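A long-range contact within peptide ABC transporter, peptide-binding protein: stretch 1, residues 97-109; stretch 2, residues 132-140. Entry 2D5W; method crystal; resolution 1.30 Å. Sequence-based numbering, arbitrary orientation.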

ATOM      1  N   ARG A  97     -20.957  20.364   7.998  1.00 12.46           N
ATOM      2  CA  ARG A  97     -19.934  21.319   8.413  1.00 13.14           C
ATOM      3  C   ARG A  97     -18.945  21.579   7.279  1.00 12.74           C
ATOM      4  O   ARG A  97     -18.658  20.694   6.472  1.00 12.85           O
ATOM      5  CB  ARG A  97     -19.191  20.799   9.649  1.00 15.24           C
ATOM      6  CG  ARG A  97     -20.100  20.536  10.846  1.00 18.14           C
ATOM      7  CD  ARG A  97     -20.769  21.816  11.332  1.00 21.24           C
ATOM      8  NE  ARG A  97     -19.833  22.692  12.031  1.00 25.81           N
ATOM      9  CZ  ARG A  97     -19.302  22.420  13.220  1.00 27.86           C
ATOM     10  NH1 ARG A  97     -18.457  23.272  13.786  1.00 29.78           N
ATOM     11  NH2 ARG A  97     -19.622  21.297  13.850  1.00 29.60           N
ATOM     12  N   PRO A  98     -18.404  22.803   7.205  1.00 11.96           N
ATOM     13  CA  PRO A  98     -17.452  23.122   6.140  1.00 12.09           C
ATOM     14  C   PRO A  98     -16.083  22.478   6.325  1.00 10.25           C
ATOM     15  O   PRO A  98     -15.646  22.234   7.447  1.00 11.04           O
ATOM     16  CB  PRO A  98     -17.367  24.645   6.210  1.00 12.41           C
ATOM     17  CG  PRO A  98     -17.498  24.898   7.681  1.00 14.09           C
ATOM     18  CD  PRO A  98     -18.643  23.978   8.063  1.00 13.76           C
ATOM     19  N   ILE A  99     -15.424  22.186   5.208  1.00 10.15           N
ATOM     20  CA  ILE A  99     -14.072  21.653   5.258  1.00 10.19           C
ATOM     21  C   ILE A  99     -13.223  22.923   5.177  1.00 10.47           C
ATOM     22  O   ILE A  99     -13.347  23.702   4.229  1.00 11.22           O
ATOM     23  CB  ILE A  99     -13.781  20.715   4.071  1.00  9.68           C
ATOM     24  CG1 ILE A  99     -14.580  19.416   4.244  1.00 10.11           C
ATOM     25  CG2 ILE A  99     -12.285  20.433   3.986  1.00 11.15           C
ATOM     26  CD1 ILE A  99     -14.503  18.459   3.070  1.00  9.87           C
ATOM     27  N   THR A 100     -12.380  23.140   6.180  1.00 10.24           N
ATOM     28  CA  THR A 100     -11.573  24.357   6.241  1.00  9.99           C
ATOM     29  C   THR A 100     -10.116  24.072   6.557  1.00  9.31           C
ATOM     30  O   THR A 100      -9.724  22.924   6.774  1.00  9.99           O
ATOM     31  CB  THR A 100     -12.085  25.299   7.347  1.00 10.58           C
ATOM     32  OG1 THR A 100     -11.722  24.756   8.623  1.00 12.02           O
ATOM     33  CG2 THR A 100     -13.602  25.446   7.279  1.00 11.60           C
ATOM     34  N   THR A 101      -9.319  25.133   6.610  1.00  9.15           N
ATOM     35  CA  THR A 101      -7.911  24.981   6.916  1.00  9.92           C
ATOM     36  C   THR A 101      -7.697  24.544   8.364  1.00 10.08           C
ATOM     37  O   THR A 101      -6.588  24.181   8.740  1.00 10.38           O
ATOM     38  CB  THR A 101      -7.127  26.277   6.612  1.00  9.88           C
ATOM     39  OG1 THR A 101      -7.777  27.393   7.228  1.00 10.57           O
ATOM     40  CG2 THR A 101      -7.053  26.510   5.106  1.00 10.40           C
ATOM     41  N   GLU A 102      -8.745  24.577   9.188  1.00 10.01           N
ATOM     42  CA  GLU A 102      -8.589  24.100  10.560  1.00 10.76           C
ATOM     43  C   GLU A 102      -8.436  22.578  10.498  1.00  9.93           C
ATOM     44  O   GLU A 102      -7.750  21.980  11.328  1.00 10.40           O
ATOM     45  CB  GLU A 102      -9.791  24.487  11.425  1.00 12.34           C
ATOM     46  CG  GLU A 102      -9.960  25.990  11.553  1.00 14.80           C
ATOM     47  CD  GLU A 102     -10.879  26.399  12.685  1.00 16.61           C
ATOM     48  OE1 GLU A 102     -11.440  27.511  12.605  1.00 17.98           O
ATOM     49  OE2 GLU A 102     -11.029  25.630  13.655  1.00 18.06           O
ATOM     50  N   ASP A 103      -9.063  21.963   9.497  1.00  9.17           N
ATOM     51  CA  ASP A 103      -8.972  20.522   9.296  1.00  9.01           C
ATOM     52  C   ASP A 103      -7.561  20.174   8.810  1.00  9.01           C
ATOM     53  O   ASP A 103      -7.052  19.083   9.078  1.00  9.38           O
ATOM     54  CB  ASP A 103     -10.018  20.075   8.273  1.00  9.44           C
ATOM     55  CG  ASP A 103     -11.438  20.254   8.780  1.00  8.83           C
ATOM     56  OD1 ASP A 103     -12.312  20.670   7.987  1.00 10.27           O
ATOM     57  OD2 ASP A 103     -11.674  19.967   9.972  1.00  9.93           O
ATOM     58  N   VAL A 104      -6.940  21.104   8.089  1.00  9.16           N
ATOM     59  CA  VAL A 104      -5.582  20.912   7.589  1.00  9.91           C
ATOM     60  C   VAL A 104      -4.593  21.062   8.751  1.00  9.57           C
ATOM     61  O   VAL A 104      -3.684  20.247   8.921  1.00  9.83           O
ATOM     62  CB  VAL A 104      -5.236  21.946   6.487  1.00  9.47           C
ATOM     63  CG1 VAL A 104      -3.785  21.778   6.050  1.00 11.36           C
ATOM     64  CG2 VAL A 104      -6.168  21.772   5.297  1.00 10.27           C
ATOM     65  N   ALA A 105      -4.767  22.110   9.552  1.00  9.57           N
ATOM     66  CA  ALA A 105      -3.884  22.333  10.690  1.00 10.10           C
ATOM     67  C   ALA A 105      -3.944  21.141  11.641  1.00  9.23           C
ATOM     68  O   ALA A 105      -2.927  20.719  12.189  1.00 10.48           O
ATOM     69  CB  ALA A 105      -4.285  23.609  11.420  1.00 11.50           C
ATOM     70  N   PHE A 106      -5.144  20.608  11.835  1.00  9.90           N
ATOM     71  CA  PHE A 106      -5.349  19.465  12.714  1.00  9.70           C
ATOM     72  C   PHE A 106      -4.575  18.249  12.201  1.00  9.31           C
ATOM     73  O   PHE A 106      -3.856  17.599  12.959  1.00  9.31           O
ATOM     74  CB  PHE A 106      -6.846  19.159  12.810  1.00 10.18           C
ATOM     75  CG  PHE A 106      -7.156  17.884  13.529  1.00  9.89           C
ATOM     76  CD1 PHE A 106      -6.758  17.696  14.849  1.00 11.59           C
ATOM     77  CD2 PHE A 106      -7.830  16.859  12.879  1.00  9.81           C
ATOM     78  CE1 PHE A 106      -7.028  16.500  15.510  1.00 12.79           C
ATOM     79  CE2 PHE A 106      -8.104  15.659  13.531  1.00 11.43           C
ATOM     80  CZ  PHE A 106      -7.701  15.482  14.847  1.00 11.52           C
ATOM     81  N   TYR A 107      -4.718  17.955  10.912  1.00  8.97           N
ATOM     82  CA  TYR A 107      -4.014  16.838  10.289  1.00  9.55           C
ATOM     83  C   TYR A 107      -2.508  16.954  10.555  1.00  9.09           C
ATOM     84  O   TYR A 107      -1.854  15.984  10.952  1.00  9.66           O
ATOM     85  CB  TYR A 107      -4.282  16.856   8.781  1.00  9.29           C
ATOM     86  CG  TYR A 107      -3.555  15.800   7.978  1.00  9.78           C
ATOM     87  CD1 TYR A 107      -4.115  14.540   7.771  1.00 10.75           C
ATOM     88  CD2 TYR A 107      -2.310  16.069   7.410  1.00 10.07           C
ATOM     89  CE1 TYR A 107      -3.452  13.578   7.014  1.00 10.85           C
ATOM     90  CE2 TYR A 107      -1.639  15.113   6.654  1.00 10.64           C
ATOM     91  CZ  TYR A 107      -2.216  13.872   6.460  1.00 10.47           C
ATOM     92  OH  TYR A 107      -1.559  12.928   5.705  1.00 13.28           O
ATOM     93  N   PHE A 108      -1.956  18.145  10.334  1.00  9.74           N
ATOM     94  CA  PHE A 108      -0.533  18.355  10.553  1.00  9.76           C
ATOM     95  C   PHE A 108      -0.099  18.223  12.006  1.00 10.53           C
ATOM     96  O   PHE A 108       0.980  17.699  12.286  1.00 11.25           O
ATOM     97  CB  PHE A 108      -0.093  19.711   9.988  1.00 11.00           C
ATOM     98  CG  PHE A 108       0.343  19.644   8.555  1.00 11.35           C
ATOM     99  CD1 PHE A 108      -0.593  19.630   7.527  1.00 11.62           C
ATOM    100  CD2 PHE A 108       1.694  19.521   8.237  1.00 14.18           C
ATOM    101  CE1 PHE A 108      -0.194  19.489   6.199  1.00 13.20           C
ATOM    102  CE2 PHE A 108       2.103  19.379   6.914  1.00 15.63           C
ATOM    103  CZ  PHE A 108       1.160  19.363   5.894  1.00 15.19           C
ATOM    104  N   GLU A 109      -0.930  18.680  12.935  1.00 10.54           N
ATOM    105  CA  GLU A 109      -0.573  18.577  14.341  1.00 11.92           C
ATOM    106  C   GLU A 109      -0.446  17.113  14.765  1.00 11.03           C
ATOM    107  O   GLU A 109       0.472  16.746  15.499  1.00 12.37           O
ATOM    108  CB  GLU A 109      -1.616  19.285  15.200  1.00 14.60           C
ATOM    109  CG  GLU A 109      -1.248  19.373  16.666  1.00 19.26           C
ATOM    110  CD  GLU A 109      -2.186  20.276  17.435  1.00 20.21           C
ATOM    111  OE1 GLU A 109      -2.116  21.509  17.247  1.00 24.47           O
ATOM    112  OE2 GLU A 109      -3.000  19.751  18.215  1.00 20.46           O
ATOM    113  N   LYS A 132      -3.326  30.771   5.567  1.00 13.71           N
ATOM    114  CA  LYS A 132      -3.601  32.168   5.222  1.00 14.70           C
ATOM    115  C   LYS A 132      -4.971  32.608   5.738  1.00 13.90           C
ATOM    116  O   LYS A 132      -5.106  33.671   6.346  1.00 15.42           O
ATOM    117  CB  LYS A 132      -3.542  32.366   3.704  1.00 15.89           C
ATOM    118  CG  LYS A 132      -3.894  33.777   3.249  1.00 19.56           C
ATOM    119  CD  LYS A 132      -3.900  33.891   1.732  1.00 22.23           C
ATOM    120  CE  LYS A 132      -4.324  35.279   1.277  1.00 25.31           C
ATOM    121  NZ  LYS A 132      -3.403  36.336   1.779  1.00 27.88           N
ATOM    122  N   ASP A 133      -5.988  31.797   5.469  1.00 12.93           N
ATOM    123  CA  ASP A 133      -7.348  32.070   5.920  1.00 12.57           C
ATOM    124  C   ASP A 133      -8.103  30.746   6.000  1.00 12.49           C
ATOM    125  O   ASP A 133      -7.493  29.681   5.884  1.00 12.17           O
ATOM    126  CB  ASP A 133      -8.057  33.070   4.989  1.00 13.62           C
ATOM    127  CG  ASP A 133      -8.024  32.655   3.534  1.00 14.57           C
ATOM    128  OD1 ASP A 133      -8.503  31.549   3.214  1.00 14.23           O
ATOM    129  OD2 ASP A 133      -7.525  33.445   2.704  1.00 17.39           O
ATOM    130  N   ALA A 134      -9.417  30.804   6.184  1.00 11.25           N
ATOM    131  CA  ALA A 134     -10.213  29.590   6.319  1.00 11.14           C
ATOM    132  C   ALA A 134     -10.151  28.621   5.143  1.00 11.38           C
ATOM    133  O   ALA A 134     -10.430  27.430   5.309  1.00 12.42           O
ATOM    134  CB  ALA A 134     -11.665  29.953   6.611  1.00 11.65           C
ATOM    135  N   ARG A 135      -9.784  29.102   3.961  1.00 11.40           N
ATOM    136  CA  ARG A 135      -9.729  28.213   2.808  1.00 12.10           C
ATOM    137  C   ARG A 135      -8.452  28.265   1.982  1.00 11.46           C
ATOM    138  O   ARG A 135      -8.347  27.603   0.953  1.00 16.04           O
ATOM    139  CB  ARG A 135     -10.960  28.440   1.927  1.00 13.61           C
ATOM    140  CG  ARG A 135     -12.234  28.015   2.650  1.00 14.59           C
ATOM    141  CD  ARG A 135     -13.498  28.154   1.828  1.00 17.26           C
ATOM    142  NE  ARG A 135     -14.622  27.540   2.534  1.00 18.63           N
ATOM    143  CZ  ARG A 135     -15.129  27.984   3.682  1.00 19.79           C
ATOM    144  NH1 ARG A 135     -16.146  27.345   4.246  1.00 19.94           N
ATOM    145  NH2 ARG A 135     -14.641  29.074   4.257  1.00 20.52           N
ATOM    146  N   ASN A 136      -7.473  29.032   2.440  1.00 10.92           N
ATOM    147  CA  ASN A 136      -6.200  29.133   1.739  1.00 10.65           C
ATOM    148  C   ASN A 136      -5.056  28.691   2.632  1.00  9.92           C
ATOM    149  O   ASN A 136      -4.909  29.180   3.756  1.00 10.62           O
ATOM    150  CB  ASN A 136      -5.946  30.573   1.282  1.00 11.90           C
ATOM    151  CG  ASN A 136      -6.688  30.924   0.013  1.00 13.88           C
ATOM    152  OD1 ASN A 136      -6.405  30.380  -1.053  1.00 14.60           O
ATOM    153  ND2 ASN A 136      -7.641  31.842   0.118  1.00 18.47           N
ATOM    154  N   PHE A 137      -4.262  27.741   2.141  1.00 10.49           N
ATOM    155  CA  PHE A 137      -3.097  27.277   2.879  1.00  9.98           C
ATOM    156  C   PHE A 137      -1.957  26.968   1.922  1.00 10.05           C
ATOM    157  O   PHE A 137      -2.160  26.835   0.711  1.00 10.96           O
ATOM    158  CB  PHE A 137      -3.413  26.051   3.752  1.00 10.44           C
ATOM    159  CG  PHE A 137      -3.751  24.800   2.982  1.00 10.13           C
ATOM    160  CD1 PHE A 137      -5.029  24.600   2.463  1.00 10.60           C
ATOM    161  CD2 PHE A 137      -2.803  23.794   2.829  1.00 10.65           C
ATOM    162  CE1 PHE A 137      -5.353  23.411   1.811  1.00 11.16           C
ATOM    163  CE2 PHE A 137      -3.116  22.605   2.178  1.00 11.45           C
ATOM    164  CZ  PHE A 137      -4.392  22.412   1.670  1.00 10.46           C
ATOM    165  N   THR A 138      -0.757  26.865   2.476  1.00  9.58           N
ATOM    166  CA  THR A 138       0.428  26.586   1.684  1.00 11.18           C
ATOM    167  C   THR A 138       1.209  25.437   2.295  1.00 10.82           C
ATOM    168  O   THR A 138       1.500  25.440   3.490  1.00 11.83           O
ATOM    169  CB  THR A 138       1.352  27.821   1.621  1.00 10.73           C
ATOM    170  OG1 THR A 138       0.638  28.920   1.043  1.00 13.21           O
ATOM    171  CG2 THR A 138       2.587  27.532   0.783  1.00 11.93           C
ATOM    172  N   LEU A 139       1.524  24.443   1.475  1.00 11.17           N
ATOM    173  CA  LEU A 139       2.317  23.315   1.939  1.00 10.79           C
ATOM    174  C   LEU A 139       3.765  23.683   1.630  1.00 10.47           C
ATOM    175  O   LEU A 139       4.072  24.165   0.536  1.00 11.37           O
ATOM    176  CB  LEU A 139       1.918  22.033   1.205  1.00 11.62           C
ATOM    177  CG  LEU A 139       0.497  21.535   1.494  1.00 11.97           C
ATOM    178  CD1 LEU A 139       0.189  20.332   0.621  1.00 14.22           C
ATOM    179  CD2 LEU A 139       0.360  21.176   2.968  1.00 15.00           C
ATOM    180  N   ILE A 140       4.644  23.470   2.602  1.00 11.57           N
ATOM    181  CA  ILE A 140       6.054  23.804   2.455  1.00 12.50           C
ATOM    182  C   ILE A 140       6.922  22.562   2.589  1.00 12.38           C
ATOM    183  O   ILE A 140       6.912  21.898   3.625  1.00 13.95           O
ATOM    184  CB  ILE A 140       6.481  24.823   3.533  1.00 13.33           C
ATOM    185  CG1 ILE A 140       5.553  26.041   3.496  1.00 15.10           C
ATOM    186  CG2 ILE A 140       7.928  25.250   3.307  1.00 14.44           C
ATOM    187  CD1 ILE A 140       5.710  26.970   4.687  1.00 18.83           C
TER
HETATM  188  O   HOH W   1     -15.056  24.934   2.416  1.00 20.13           O

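The start of the helix in the first stretch is held against the turn before the strand in the second, and the polar part of the contact centres on Thr101. Its backbone N donates to Ala134 O (2.9 Å between Thr101 N and Ala134 O, N-H...O angle 154°), and its hydroxyl donates to the preceding carbonyl, with Thr101 OG1 2.7 Å from Asp133 O. One residue thus satisfies two successive carbonyls of the turn, and here the backbones come closest in register, with Thr101 CA and Ala134 CA 5.2 Å apart.

The first turn of a helix leaves amide hydrogens without helical acceptors, and here Thr101 N and Glu102 N find acceptors outside the helical pattern, across the contact and at the cap. Glu102 N donates to Thr100 OG1 (3.0 Å), the capping bond, made with Thr100 in the p rotamer. Asp103 N makes a backbone bond to Thr100 O (3.0 Å), while Asp103 OD1 accepts from Thr100 N (3.1 Å), so the cap residue and Asp103 bind each other in both directions. From Ala105 N to Thr101 O (2.9 Å) onward, regular helical bonding takes over.

Asp133 bonds back to its own turn through its side chain, while its main-chain O receives Thr101 OG1. Asp133 CB points away from the first stretch, and the carboxylate gathers donors from its own stretch: OD1 accepts from Arg135 N (2.9 Å) and, weakly, from Asn136 N (2.8 Å, angle 120°), while OD2 accepts from Asn136 ND2 (3.0 Å, angle 158°). Asn136 O in turn accepts from Lys132 N (2.9 Å), closing the turn.

Arg135 CB also points away, yet the extended side chain brings its guanidinium back to the first stretch. Arg135 NH1 lies 3.6 Å from Pro98 CB, a packing contact. The polar link runs through water 1, which accepts from Arg135 NE (2.6 Å to the water O) and donates to Ile99 O (2.8 Å from the same O); directly, Arg135 NE and Ile99 O are 4.4 Å apart.

Farther along, the contact becomes apolar. Thr101 CG2 is 3.8 Å from Phe137 CD1, so this threonine also packs against Phe137. Val104, one turn on, lies over a face of Phe137: its CG2 is 4.1 Å from the ring centroid, 16° off the normal, a CH-pi contact. Another turn along, Phe108 CZ meets Leu139 CD2 at 3.5 Å. With the helix and strand directions 29° apart, these contacts advance together along both elements.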